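Local coordinates for protein choline kinase (PDB 3MES) that probably phosphorylates choline, and perhaps ethanolamine, as a kinase of the choline/ethanolamine kinase family, and binds ADP and magnesium, at residues D193-W205 / D285-D297. Numbering follows the deposited sequence.
Sequences DKEPILFKRIYLW and DYEYSAINFAGAD. With PT3 (N-propyl-tartramic acid), chain L; ADP (adenosine-5'-diphosphate), chain I.
Arg201 reaches across to the backbone carbonyl of Tyr288. Its NH1 donates to Tyr288 O at 3.0 Å, nearly straight at 168°. The oxygen lies in the guanidinium plane and is met on a lone pair. NH2 adds a weak bond to the same atom. Arg201 CG is anti to the backbone N (chi1 176°), and the chain bends at chi3 to bring the guanidinium in. Asn267 ND2 also donates to Tyr288 O, which is therefore well satisfied. The Tyr288 ring stands at 77° to the guanidinium. Tyr288 CD1 lies over one guanidinium face, toward its rim. Trp205 meets the same ring obliquely, CH2 lying 3.7 Å from Tyr288 CE1. Arg201 CG covers one face of the indole.

At the first turn of the helix, Leu198 packs against Asn292 and Phe293. Leu198 and Asn292 cross at about a right angle, with Leu198 CD2 3.4 Å from Asn292 OD1. That oxygen also accepts from Phe293 N, which lies above the carbonyl plane. Leu198 CD2 is 3.7 Å from Phe293 CD2, and Leu198 CD1 lies at the ring edge. Pro196 CB sits over one face of that ring. Ile197 N donates weakly to Ile291 O at 3.2 Å, and Ile197 CD1 touches Ala290 CB. A water joins Asp193 O to Ile291 N.

The contact sets the start of helix 198-214 and its preceding loop against strand 290-293, which pairs antiparallel with strand 262-265. Asp285, at the head of the other segment, lines the ADP pocket. Helix 364-376 packs on Ile202 and Trp205, and its Trp371 meets Tyr288 edge-to-face.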
# COMPACT_ATOMS: atom_id res chain seq x y z
N ASP B 193 20.95 12.60 -16.34
CA ASP B 193 21.64 11.57 -17.10
C ASP B 193 20.70 10.42 -17.44
O ASP B 193 20.03 9.87 -16.57
CB ASP B 193 22.86 11.06 -16.33
CG ASP B 193 23.59 9.96 -17.06
OD1 ASP B 193 23.36 9.77 -18.27
OD2 ASP B 193 24.41 9.27 -16.41
N LYS B 194 20.65 10.05 -18.72
CA LYS B 194 19.81 8.95 -19.16
C LYS B 194 20.53 7.60 -19.09
O LYS B 194 19.94 6.56 -19.40
CB LYS B 194 19.30 9.21 -20.58
CG LYS B 194 18.37 10.41 -20.70
CD LYS B 194 17.89 10.61 -22.13
CE LYS B 194 16.78 11.65 -22.22
NZ LYS B 194 17.26 13.01 -21.85
N GLU B 195 21.79 7.62 -18.69
CA GLU B 195 22.57 6.39 -18.56
C GLU B 195 22.56 5.87 -17.13
O GLU B 195 22.55 6.66 -16.18
CB GLU B 195 24.02 6.61 -19.02
CG GLU B 195 24.16 6.89 -20.50
CD GLU B 195 25.61 6.89 -20.96
OE1 GLU B 195 26.51 7.03 -20.10
OE2 GLU B 195 25.85 6.75 -22.17
N PRO B 196 22.56 4.54 -16.97
CA PRO B 196 22.60 3.93 -15.65
C PRO B 196 23.84 4.37 -14.89
O PRO B 196 24.87 4.67 -15.50
CB PRO B 196 22.66 2.43 -15.96
CG PRO B 196 23.18 2.34 -17.35
CD PRO B 196 22.65 3.54 -18.05
N ILE B 197 23.76 4.40 -13.57
CA ILE B 197 24.84 4.92 -12.75
C ILE B 197 25.68 3.83 -12.10
O ILE B 197 26.75 4.09 -11.56
CB ILE B 197 24.29 5.85 -11.65
CG1 ILE B 197 25.41 6.71 -11.05
CG2 ILE B 197 23.57 5.03 -10.58
CD1 ILE B 197 24.91 7.79 -10.13
N LEU B 198 25.19 2.59 -12.17
CA LEU B 198 25.78 1.50 -11.40
C LEU B 198 27.29 1.34 -11.57
O LEU B 198 28.01 1.14 -10.59
CB LEU B 198 25.06 0.17 -11.68
CG LEU B 198 25.23 -0.50 -13.05
CD1 LEU B 198 24.71 -1.92 -12.99
CD2 LEU B 198 24.52 0.29 -14.14
N PHE B 199 27.77 1.44 -12.81
CA PHE B 199 29.19 1.29 -13.08
C PHE B 199 29.98 2.55 -12.76
O PHE B 199 30.99 2.50 -12.05
CB PHE B 199 29.43 0.85 -14.52
CG PHE B 199 28.75 -0.44 -14.87
CD1 PHE B 199 29.09 -1.61 -14.23
CD2 PHE B 199 27.77 -0.48 -15.85
CE1 PHE B 199 28.47 -2.81 -14.54
CE2 PHE B 199 27.15 -1.68 -16.18
CZ PHE B 199 27.50 -2.84 -15.52
N LYS B 200 29.53 3.68 -13.28
CA LYS B 200 30.18 4.96 -13.01
C LYS B 200 30.42 5.12 -11.51
O LYS B 200 31.53 5.41 -11.07
CB LYS B 200 29.33 6.12 -13.52
CG LYS B 200 28.96 6.03 -14.98
CD LYS B 200 28.08 7.20 -15.39
CE LYS B 200 27.52 7.00 -16.79
NZ LYS B 200 26.67 8.15 -17.20
N ARG B 201 29.35 4.94 -10.74
CA ARG B 201 29.41 5.11 -9.29
C ARG B 201 30.45 4.18 -8.66
O ARG B 201 31.21 4.59 -7.79
CB ARG B 201 28.03 4.89 -8.67
CG ARG B 201 28.00 4.95 -7.16
CD ARG B 201 26.58 5.14 -6.66
NE ARG B 201 26.08 6.48 -6.97
CZ ARG B 201 24.81 6.86 -6.81
NH1 ARG B 201 23.91 6.01 -6.35
NH2 ARG B 201 24.46 8.10 -7.12
N ILE B 202 30.47 2.93 -9.11
CA ILE B 202 31.44 1.97 -8.61
C ILE B 202 32.87 2.41 -8.89
O ILE B 202 33.73 2.38 -8.01
CB ILE B 202 31.22 0.56 -9.19
CG1 ILE B 202 30.02 -0.11 -8.52
CG2 ILE B 202 32.46 -0.29 -9.01
CD1 ILE B 202 29.73 -1.51 -9.02
N TYR B 203 33.13 2.82 -10.13
CA TYR B 203 34.46 3.29 -10.50
C TYR B 203 34.80 4.56 -9.71
O TYR B 203 35.91 4.70 -9.19
CB TYR B 203 34.56 3.56 -12.00
CG TYR B 203 34.23 2.35 -12.86
CD1 TYR B 203 33.49 2.48 -14.03
CD2 TYR B 203 34.65 1.08 -12.49
CE1 TYR B 203 33.19 1.38 -14.81
CE2 TYR B 203 34.35 -0.03 -13.26
CZ TYR B 203 33.62 0.13 -14.42
OH TYR B 203 33.33 -0.98 -15.19
N LEU B 204 33.83 5.46 -9.61
CA LEU B 204 34.02 6.70 -8.87
C LEU B 204 34.36 6.43 -7.41
O LEU B 204 35.29 7.03 -6.86
CB LEU B 204 32.76 7.55 -8.95
CG LEU B 204 32.97 9.06 -8.93
CD1 LEU B 204 33.51 9.51 -10.28
CD2 LEU B 204 31.67 9.78 -8.59
N TRP B 205 33.61 5.53 -6.78
CA TRP B 205 33.83 5.22 -5.37
C TRP B 205 35.04 4.32 -5.16
O TRP B 205 35.64 4.31 -4.08
CB TRP B 205 32.58 4.62 -4.73
CG TRP B 205 31.46 5.61 -4.57
CD1 TRP B 205 31.52 6.95 -4.80
CD2 TRP B 205 30.13 5.34 -4.12
NE1 TRP B 205 30.31 7.54 -4.53
CE2 TRP B 205 29.43 6.57 -4.11
CE3 TRP B 205 29.45 4.18 -3.73
CZ2 TRP B 205 28.10 6.67 -3.73
CZ3 TRP B 205 28.12 4.28 -3.35
CH2 TRP B 205 27.46 5.52 -3.35
N ASP B 285 15.23 9.91 1.78
CA ASP B 285 16.66 9.83 1.50
C ASP B 285 16.94 9.46 0.05
O ASP B 285 17.25 8.31 -0.26
CB ASP B 285 17.34 8.84 2.45
CG ASP B 285 18.85 8.97 2.45
OD1 ASP B 285 19.53 8.06 2.97
OD2 ASP B 285 19.36 9.99 1.94
N TYR B 286 16.82 10.45 -0.84
CA TYR B 286 17.02 10.23 -2.26
C TYR B 286 18.38 10.74 -2.73
O TYR B 286 18.55 11.06 -3.90
CB TYR B 286 15.92 10.93 -3.07
CG TYR B 286 14.51 10.49 -2.72
CD1 TYR B 286 13.90 9.44 -3.38
CD2 TYR B 286 13.79 11.14 -1.73
CE1 TYR B 286 12.62 9.04 -3.06
CE2 TYR B 286 12.51 10.75 -1.40
CZ TYR B 286 11.92 9.70 -2.07
OH TYR B 286 10.64 9.30 -1.75
N GLU B 287 19.34 10.82 -1.81
CA GLU B 287 20.64 11.39 -2.14
C GLU B 287 21.44 10.56 -3.15
O GLU B 287 22.37 11.06 -3.77
CB GLU B 287 21.48 11.63 -0.88
CG GLU B 287 22.67 10.69 -0.72
CD GLU B 287 23.70 11.21 0.27
OE1 GLU B 287 24.91 11.13 -0.04
OE2 GLU B 287 23.30 11.71 1.35
N TYR B 288 21.07 9.29 -3.32
CA TYR B 288 21.76 8.42 -4.27
C TYR B 288 20.89 8.08 -5.47
O TYR B 288 21.21 7.20 -6.26
CB TYR B 288 22.22 7.12 -3.59
CG TYR B 288 23.13 7.34 -2.39
CD1 TYR B 288 24.47 7.62 -2.56
CD2 TYR B 288 22.63 7.24 -1.10
CE1 TYR B 288 25.31 7.82 -1.47
CE2 TYR B 288 23.45 7.44 -0.00
CZ TYR B 288 24.79 7.72 -0.20
OH TYR B 288 25.61 7.91 0.89
N SER B 289 19.77 8.79 -5.61
CA SER B 289 18.82 8.50 -6.67
C SER B 289 19.28 9.01 -8.03
O SER B 289 19.75 10.14 -8.15
CB SER B 289 17.44 9.05 -6.32
OG SER B 289 16.95 8.45 -5.13
N ALA B 290 19.14 8.16 -9.04
CA ALA B 290 19.57 8.47 -10.40
C ALA B 290 19.15 7.32 -11.32
O ALA B 290 18.85 6.22 -10.85
CB ALA B 290 21.07 8.67 -10.46
N ILE B 291 19.12 7.58 -12.63
CA ILE B 291 18.76 6.52 -13.57
C ILE B 291 19.65 5.31 -13.34
O ILE B 291 20.83 5.44 -13.03
CB ILE B 291 18.89 6.98 -15.03
CG1 ILE B 291 17.95 8.15 -15.31
CG2 ILE B 291 18.58 5.82 -15.97
CD1 ILE B 291 16.48 7.79 -15.23
N ASN B 292 19.07 4.12 -13.49
CA ASN B 292 19.79 2.88 -13.24
C ASN B 292 18.95 1.69 -13.66
O ASN B 292 17.75 1.82 -13.89
CB ASN B 292 20.14 2.78 -11.75
CG ASN B 292 21.17 1.70 -11.45
OD1 ASN B 292 21.71 1.07 -12.36
ND2 ASN B 292 21.44 1.48 -10.17
N PHE B 293 19.59 0.53 -13.78
CA PHE B 293 18.86 -0.70 -14.10
C PHE B 293 17.86 -1.01 -12.99
O PHE B 293 18.22 -1.04 -11.82
CB PHE B 293 19.83 -1.88 -14.28
CG PHE B 293 20.57 -1.86 -15.60
CD1 PHE B 293 19.88 -1.78 -16.80
CD2 PHE B 293 21.95 -1.93 -15.63
CE1 PHE B 293 20.56 -1.77 -18.01
CE2 PHE B 293 22.63 -1.93 -16.83
CZ PHE B 293 21.94 -1.85 -18.02
N ALA B 294 16.61 -1.24 -13.37
CA ALA B 294 15.57 -1.56 -12.40
C ALA B 294 16.02 -2.67 -11.45
O ALA B 294 15.78 -2.60 -10.25
CB ALA B 294 14.28 -1.96 -13.11
N GLY B 295 16.68 -3.68 -12.00
CA GLY B 295 17.15 -4.82 -11.21
C GLY B 295 18.16 -4.42 -10.15
O GLY B 295 18.22 -5.04 -9.08
N ALA B 296 18.95 -3.40 -10.43
CA ALA B 296 19.92 -2.91 -9.46
C ALA B 296 19.20 -2.42 -8.20
O ALA B 296 19.56 -2.80 -7.09
CB ALA B 296 20.76 -1.79 -10.06
N ASP B 297 18.18 -1.60 -8.39
CA ASP B 297 17.46 -1.00 -7.27
C ASP B 297 16.74 -2.06 -6.45
O ASP B 297 16.74 -2.01 -5.21
CB ASP B 297 16.46 0.05 -7.77
CG ASP B 297 16.24 1.16 -6.76
OD1 ASP B 297 17.07 1.28 -5.84
OD2 ASP B 297 15.25 1.91 -6.90
O1 PT3 L . 21.53 8.52 3.86
O11 PT3 L . 23.62 9.23 4.20
C1 PT3 L . 22.66 8.45 4.39
C2 PT3 L . 22.89 7.29 5.36
O2 PT3 L . 24.18 7.38 5.96
C3 PT3 L . 22.77 6.00 4.56
O3 PT3 L . 23.97 5.24 4.65
C4 PT3 L . 21.60 5.21 5.13
O41 PT3 L . 20.88 4.53 4.41
N4 PT3 L . 21.43 5.36 6.45
C41 PT3 L . 20.34 4.69 7.17
C42 PT3 L . 20.64 4.71 8.68
C43 PT3 L . 20.72 3.28 9.23
PB ADP I . 22.01 13.17 5.82
O1B ADP I . 22.91 13.87 6.81
O2B ADP I . 21.56 14.02 4.67
O3B ADP I . 22.50 11.79 5.44
PA ADP I . 19.42 12.06 6.11
O1A ADP I . 19.91 10.73 5.59
O2A ADP I . 18.58 12.96 5.25
O3A ADP I . 20.67 12.92 6.67
O5' ADP I . 18.64 11.79 7.49
C5' ADP I . 17.24 11.60 7.50
C4' ADP I . 16.89 10.86 8.78
O4' ADP I . 16.23 11.77 9.67
C3' ADP I . 15.92 9.73 8.49
O3' ADP I . 16.48 8.49 8.91
C2' ADP I . 14.67 10.05 9.28
O2' ADP I . 14.63 9.23 10.45
C1' ADP I . 14.83 11.51 9.66
N9 ADP I . 14.22 12.36 8.61
C8 ADP I . 14.89 12.97 7.61
N7 ADP I . 14.05 13.68 6.81
C5 ADP I . 12.81 13.53 7.31
C6 ADP I . 11.45 14.01 6.96
N6 ADP I . 11.25 14.81 5.88
N1 ADP I . 10.42 13.61 7.74
C2 ADP I . 10.61 12.81 8.81
N3 ADP I . 11.81 12.34 9.19
C4 ADP I . 12.93 12.66 8.49
O HOH W 1 20.36 10.34 -13.43